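Local atomic coordinates of specific mitochondrial acyl carrier protein (Toxoplasma, PDB entry 3CE7), a protein that probably serves as a mitochondrial acyl carrier protein and may take part in fatty acid or lipid synthesis. Residues N22-M27 with V61-D66; G26-F31 with S42-L47. One frame throughout, in Å; residues are numbered along the deposited sequence.

In the fold
Both contacts begin on helix 17-29, where their segments overlap at Gly26 and Met27, and they use neighbouring turns of it, Ile24 and Met27 in contact 1 and Cys28 in contact 2. Contact 1 packs the helix against the middle of helix 57-71, and contact 2 packs its end against the long loop leading to that same helix; their centres lie about 8 Å apart. Phe63 of contact 1 joins them, with CE1 3.4 Å from the backbone N of Cys28. Asp66 OD2 also lies 3.3 Å from Phe31 CZ. Acyl carrier proteins generally bear their phosphopantetheine arm at the start of the second long helix; neither contact establishes such an arm here.

Contact 1 of 2, residues N22-M27 with V61-D66; sequences NYIVGM and VEFVLD
Phe63 reaches from helix 57-71 to helix 17-29 and meets Ile24 and Met27 with the edge of its ring. Its CZ lies 3.8 Å from Ile24 CG2, while CE1 is 3.7 Å from Met27 CB. The same edge approaches main-chain atoms: CZ is 3.6 Å from Ile24 O, and the carbonyl carbon of Met27 also lies near the ring plane. A second, smaller contact is made by the end of Met27, whose methyl CE packs 3.9 Å from Asp66 CB as the two side chains pass in opposite directions.

The torsions explain both approaches. Phe63 holds CG anti to its backbone N (chi1 -167°), which carries the ring across the gap between helices. Met27 is extended as far as SD and then bends at chi3 (59°), turning CE to the aliphatic part of Asp66. The axes of the two short segments come no closer than 11.6 Å, with their N-to-C directions 133° apart, a wide spacing that long side chains such as phenylalanine and methionine are suited to bridge. Further out, Leu86 and Ala90 of helix 86-98 pack on Ile24, and Leu86 and Ile89 pack on Phe63. Val67 and Ile70, further along helix 57-71, meet Met27.

The chemistry is therefore that of apolar packing, with no hydrogen bond or salt bridge between the segments. The slightly positive ring edge facing Ile24 O may add a weak electrostatic attraction, and Asp66 offers Met27 its methylene carbon, a pairing that lets an acidic residue border the hydrophobic interior.

Contact 2 of 2, residues G26-F31 with S42-L47; sequences GMCQKF and SKLEEL
Cys28 meets Leu44 and Leu47 without any flat group between them; the rings lie next door, where Phe31 packs edge-to-face with Phe63 and meets Trp55 with the ring planes at about 35°. Across the contact itself a single sulfur faces two leucine methyls. Cys28 SG lies 4.2 Å from Leu47 CD1 and 4.3 Å from Leu44 CD2, and those two methyl carbons are themselves 3.9 Å apart, so the three atoms form a loose triangle, and the two segments bury little surface between them. A chi1 of 179° turns SG away from the backbone N and toward the loop.

The loop is shaped to present both leucines together. Residues 44-46 form a 3-10 turn, and the backbone bond from Leu47 N to Leu44 O, 2.9 Å long, links the first residue of the turn to the one just beyond it. Cysteine suits its place as a small, weakly polar residue that tolerates burial, and each leucine offers it one branch, CD2 of Leu44 and CD1 of Leu47. Leu86 of helix 86-98 touches both Cys28 and Leu44, while Val38 lies against Leu47.

Such packing of a long interhelical loop onto the first helix is consistent with the acyl carrier protein fold, a small helical bundle in which the connection between the first two long helices folds back over the hydrophobic core.

Contact 1 of 2, residues N22-M27 with V61-D66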
loop_
_atom_site.group_PDB
_atom_site.type_symbol
_atom_site.label_atom_id
_atom_site.label_comp_id
_atom_site.label_asym_id
_atom_site.label_seq_id
_atom_site.Cartn_x
_atom_site.Cartn_y
_atom_site.Cartn_z
ATOM N N ASN A 22 -5.746 3.473 7.297
ATOM C CA ASN A 22 -5.022 4.580 7.929
ATOM C C ASN A 22 -3.527 4.274 8.070
ATOM O O ASN A 22 -2.683 5.118 7.762
ATOM C CB ASN A 22 -5.650 4.945 9.285
ATOM C CG ASN A 22 -6.933 5.748 9.134
ATOM O OD1 ASN A 22 -7.143 6.398 8.112
ATOM N ND2 ASN A 22 -7.802 5.699 10.148
ATOM N N TYR A 23 -3.197 3.053 8.499
ATOM C CA TYR A 23 -1.809 2.658 8.677
ATOM C C TYR A 23 -1.045 2.678 7.355
ATOM O O TYR A 23 0.083 3.198 7.259
ATOM C CB TYR A 23 -1.725 1.265 9.311
ATOM C CG TYR A 23 -0.411 1.053 10.017
ATOM C CD1 TYR A 23 -0.253 1.458 11.343
ATOM C CD2 TYR A 23 0.680 0.494 9.355
ATOM C CE1 TYR A 23 0.951 1.298 12.004
ATOM C CE2 TYR A 23 1.903 0.325 10.017
ATOM C CZ TYR A 23 2.020 0.736 11.340
ATOM O OH TYR A 23 3.212 0.586 12.029
ATOM N N ILE A 24 -1.674 2.121 6.325
ATOM C CA ILE A 24 -1.050 2.006 5.014
ATOM C C ILE A 24 -0.846 3.382 4.368
ATOM O O ILE A 24 0.175 3.617 3.732
ATOM C CB ILE A 24 -1.834 1.015 4.134
ATOM C CG1 ILE A 24 -1.537 -0.409 4.627
ATOM C CG2 ILE A 24 -1.521 1.209 2.648
ATOM C CD1 ILE A 24 -2.260 -1.526 3.910
ATOM N N VAL A 25 -1.795 4.296 4.569
ATOM C CA VAL A 25 -1.605 5.689 4.137
ATOM C C VAL A 25 -0.346 6.276 4.792
ATOM O O VAL A 25 0.499 6.851 4.099
ATOM C CB VAL A 25 -2.848 6.568 4.421
ATOM C CG1 VAL A 25 -2.544 8.066 4.190
ATOM C CG2 VAL A 25 -3.999 6.132 3.528
ATOM N N GLY A 26 -0.206 6.078 6.100
ATOM C CA GLY A 26 0.986 6.533 6.835
ATOM C C GLY A 26 2.283 5.945 6.304
ATOM O O GLY A 26 3.296 6.653 6.175
ATOM N N MET A 27 2.260 4.655 5.984
ATOM C CA MET A 27 3.433 3.984 5.414
ATOM C C MET A 27 3.808 4.599 4.070
ATOM O O MET A 27 4.991 4.818 3.781
ATOM C CB MET A 27 3.155 2.500 5.195
ATOM C CG MET A 27 3.023 1.694 6.464
ATOM S SD MET A 27 2.538 -0.007 6.110
ATOM C CE MET A 27 3.858 -0.571 5.055
ATOM N N VAL A 61 6.687 -2.470 -5.949
ATOM C CA VAL A 61 7.383 -3.675 -5.488
ATOM C C VAL A 61 7.908 -3.482 -4.050
ATOM O O VAL A 61 7.693 -4.333 -3.181
ATOM C CB VAL A 61 8.542 -4.059 -6.447
ATOM C CG1 VAL A 61 9.378 -5.207 -5.879
ATOM C CG2 VAL A 61 8.004 -4.422 -7.846
ATOM N N GLU A 62 8.586 -2.363 -3.808
ATOM C CA GLU A 62 9.128 -2.046 -2.479
ATOM C C GLU A 62 8.039 -1.889 -1.422
ATOM O O GLU A 62 8.159 -2.383 -0.287
ATOM C CB GLU A 62 9.970 -0.779 -2.558
ATOM C CG GLU A 62 11.249 -0.966 -3.355
ATOM C CD GLU A 62 11.990 0.326 -3.615
ATOM O OE1 GLU A 62 11.371 1.417 -3.540
ATOM O OE2 GLU A 62 13.198 0.243 -3.931
ATOM N N PHE A 63 6.964 -1.202 -1.801
ATOM C CA PHE A 63 5.864 -0.958 -0.872
ATOM C C PHE A 63 5.154 -2.258 -0.499
ATOM O O PHE A 63 4.842 -2.490 0.668
ATOM C CB PHE A 63 4.865 0.052 -1.437
ATOM C CG PHE A 63 3.903 0.562 -0.419
ATOM C CD1 PHE A 63 4.316 1.480 0.552
ATOM C CD2 PHE A 63 2.580 0.120 -0.406
ATOM C CE1 PHE A 63 3.440 1.943 1.531
ATOM C CE2 PHE A 63 1.691 0.591 0.567
ATOM C CZ PHE A 63 2.121 1.498 1.544
ATOM N N VAL A 64 4.935 -3.117 -1.487
ATOM C CA VAL A 64 4.333 -4.424 -1.237
ATOM C C VAL A 64 5.192 -5.246 -0.271
ATOM O O VAL A 64 4.665 -5.866 0.644
ATOM C CB VAL A 64 4.101 -5.185 -2.554
ATOM C CG1 VAL A 64 3.819 -6.663 -2.301
ATOM C CG2 VAL A 64 2.961 -4.534 -3.348
ATOM N N LEU A 65 6.511 -5.238 -0.462
ATOM C CA LEU A 65 7.395 -5.947 0.469
ATOM C C LEU A 65 7.253 -5.410 1.893
ATOM O O LEU A 65 7.158 -6.184 2.860
ATOM C CB LEU A 65 8.850 -5.873 -0.007
ATOM C CG LEU A 65 9.149 -6.824 -1.171
ATOM C CD1 LEU A 65 10.397 -6.420 -1.940
ATOM C CD2 LEU A 65 9.262 -8.290 -0.717
ATOM N N ASP A 66 7.203 -4.087 2.021
ATOM C CA ASP A 66 7.013 -3.439 3.320
ATOM C C ASP A 66 5.706 -3.895 3.976
ATOM O O ASP A 66 5.651 -4.158 5.183
ATOM C CB ASP A 66 6.982 -1.916 3.160
ATOM C CG ASP A 66 8.351 -1.315 2.868
ATOM O OD1 ASP A 66 9.355 -2.058 2.743
ATOM O OD2 ASP A 66 8.407 -0.076 2.769
#

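Contact 2 of 2, residues G26-F31 with S42-L47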
loop_
_atom_site.group_PDB
_atom_site.type_symbol
_atom_site.label_atom_id
_atom_site.label_comp_id
_atom_site.label_asym_id
_atom_site.label_seq_id
_atom_site.Cartn_x
_atom_site.Cartn_y
_atom_site.Cartn_z
ATOM N N GLY A 26 -0.206 6.078 6.100
ATOM C CA GLY A 26 0.986 6.533 6.835
ATOM C C GLY A 26 2.283 5.945 6.304
ATOM O O GLY A 26 3.296 6.653 6.175
ATOM N N MET A 27 2.260 4.655 5.984
ATOM C CA MET A 27 3.433 3.984 5.414
ATOM C C MET A 27 3.808 4.599 4.070
ATOM O O MET A 27 4.991 4.818 3.781
ATOM C CB MET A 27 3.155 2.500 5.195
ATOM C CG MET A 27 3.023 1.694 6.464
ATOM S SD MET A 27 2.538 -0.007 6.110
ATOM C CE MET A 27 3.858 -0.571 5.055
ATOM N N CYS A 28 2.788 4.841 3.245
ATOM C CA CYS A 28 2.992 5.356 1.903
ATOM C C CYS A 28 3.609 6.746 1.960
ATOM O O CYS A 28 4.466 7.076 1.145
ATOM C CB CYS A 28 1.671 5.417 1.151
ATOM S SG CYS A 28 1.837 6.075 -0.549
ATOM N N GLN A 29 3.170 7.549 2.924
ATOM C CA GLN A 29 3.664 8.921 3.055
ATOM C C GLN A 29 5.180 8.993 3.226
ATOM O O GLN A 29 5.804 9.963 2.803
ATOM C CB GLN A 29 2.938 9.654 4.187
ATOM C CG GLN A 29 1.501 10.038 3.797
ATOM C CD GLN A 29 0.651 10.496 4.976
ATOM O OE1 GLN A 29 0.922 10.166 6.128
ATOM N NE2 GLN A 29 -0.402 11.255 4.679
ATOM N N LYS A 30 5.772 7.955 3.820
ATOM C CA LYS A 30 7.223 7.927 4.031
ATOM C C LYS A 30 7.989 7.822 2.708
ATOM O O LYS A 30 9.170 8.182 2.631
ATOM C CB LYS A 30 7.630 6.772 4.960
ATOM C CG LYS A 30 6.807 6.632 6.242
ATOM C CD LYS A 30 7.012 7.775 7.218
ATOM C CE LYS A 30 6.457 7.415 8.595
ATOM N NZ LYS A 30 6.060 8.631 9.357
ATOM N N PHE A 31 7.314 7.341 1.666
ATOM C CA PHE A 31 7.914 7.217 0.336
ATOM C C PHE A 31 7.907 8.546 -0.420
ATOM O O PHE A 31 8.592 8.692 -1.435
ATOM C CB PHE A 31 7.148 6.196 -0.505
ATOM C CG PHE A 31 7.509 4.755 -0.231
ATOM C CD1 PHE A 31 7.300 4.188 1.029
ATOM C CD2 PHE A 31 8.003 3.953 -1.257
ATOM C CE1 PHE A 31 7.612 2.849 1.268
ATOM C CE2 PHE A 31 8.321 2.616 -1.028
ATOM C CZ PHE A 31 8.120 2.067 0.248
ATOM N N SER A 42 -6.130 7.694 -4.322
ATOM C CA SER A 42 -5.112 8.292 -5.199
ATOM C C SER A 42 -4.491 7.221 -6.097
ATOM O O SER A 42 -4.189 6.125 -5.640
ATOM C CB SER A 42 -3.997 8.969 -4.388
ATOM O OG SER A 42 -4.473 10.015 -3.563
ATOM N N LYS A 43 -4.314 7.527 -7.381
ATOM C CA LYS A 43 -3.543 6.641 -8.248
ATOM C C LYS A 43 -2.066 6.768 -7.879
ATOM O O LYS A 43 -1.486 7.852 -7.972
ATOM C CB LYS A 43 -3.783 6.986 -9.724
ATOM C CG LYS A 43 -5.188 6.596 -10.214
ATOM C CD LYS A 43 -5.259 5.122 -10.595
ATOM C CE LYS A 43 -6.688 4.683 -10.906
ATOM N NZ LYS A 43 -7.455 4.327 -9.675
ATOM N N LEU A 44 -1.469 5.669 -7.420
ATOM C CA LEU A 44 -0.081 5.695 -6.954
ATOM C C LEU A 44 0.855 6.329 -7.975
ATOM O O LEU A 44 1.713 7.135 -7.606
ATOM C CB LEU A 44 0.407 4.285 -6.617
ATOM C CG LEU A 44 -0.251 3.601 -5.417
ATOM C CD1 LEU A 44 0.132 2.131 -5.385
ATOM C CD2 LEU A 44 0.128 4.290 -4.123
ATOM N N GLU A 45 0.638 5.992 -9.248
ATOM C CA GLU A 45 1.511 6.457 -10.328
ATOM C C GLU A 45 1.480 7.967 -10.565
ATOM O O GLU A 45 2.287 8.496 -11.345
ATOM C CB GLU A 45 1.207 5.698 -11.622
ATOM C CG GLU A 45 2.271 4.679 -12.022
ATOM C CD GLU A 45 2.302 3.415 -11.170
ATOM O OE1 GLU A 45 3.312 2.686 -11.261
ATOM O OE2 GLU A 45 1.331 3.131 -10.430
ATOM N N GLU A 46 0.570 8.658 -9.886
ATOM C CA GLU A 46 0.467 10.112 -9.996
ATOM C C GLU A 46 1.189 10.840 -8.844
ATOM O O GLU A 46 1.322 12.067 -8.858
ATOM C CB GLU A 46 -1.010 10.525 -10.182
ATOM C CG GLU A 46 -1.537 10.127 -11.584
ATOM C CD GLU A 46 -3.069 9.999 -11.722
ATOM O OE1 GLU A 46 -3.826 10.451 -10.837
ATOM O OE2 GLU A 46 -3.514 9.435 -12.751
ATOM N N LEU A 47 1.709 10.065 -7.888
ATOM C CA LEU A 47 2.357 10.589 -6.690
ATOM C C LEU A 47 3.845 10.849 -6.900
ATOM O O LEU A 47 4.522 10.063 -7.544
ATOM C CB LEU A 47 2.200 9.603 -5.526
ATOM C CG LEU A 47 0.780 9.282 -5.049
ATOM C CD1 LEU A 47 0.814 8.151 -4.014
ATOM C CD2 LEU A 47 0.081 10.524 -4.493
#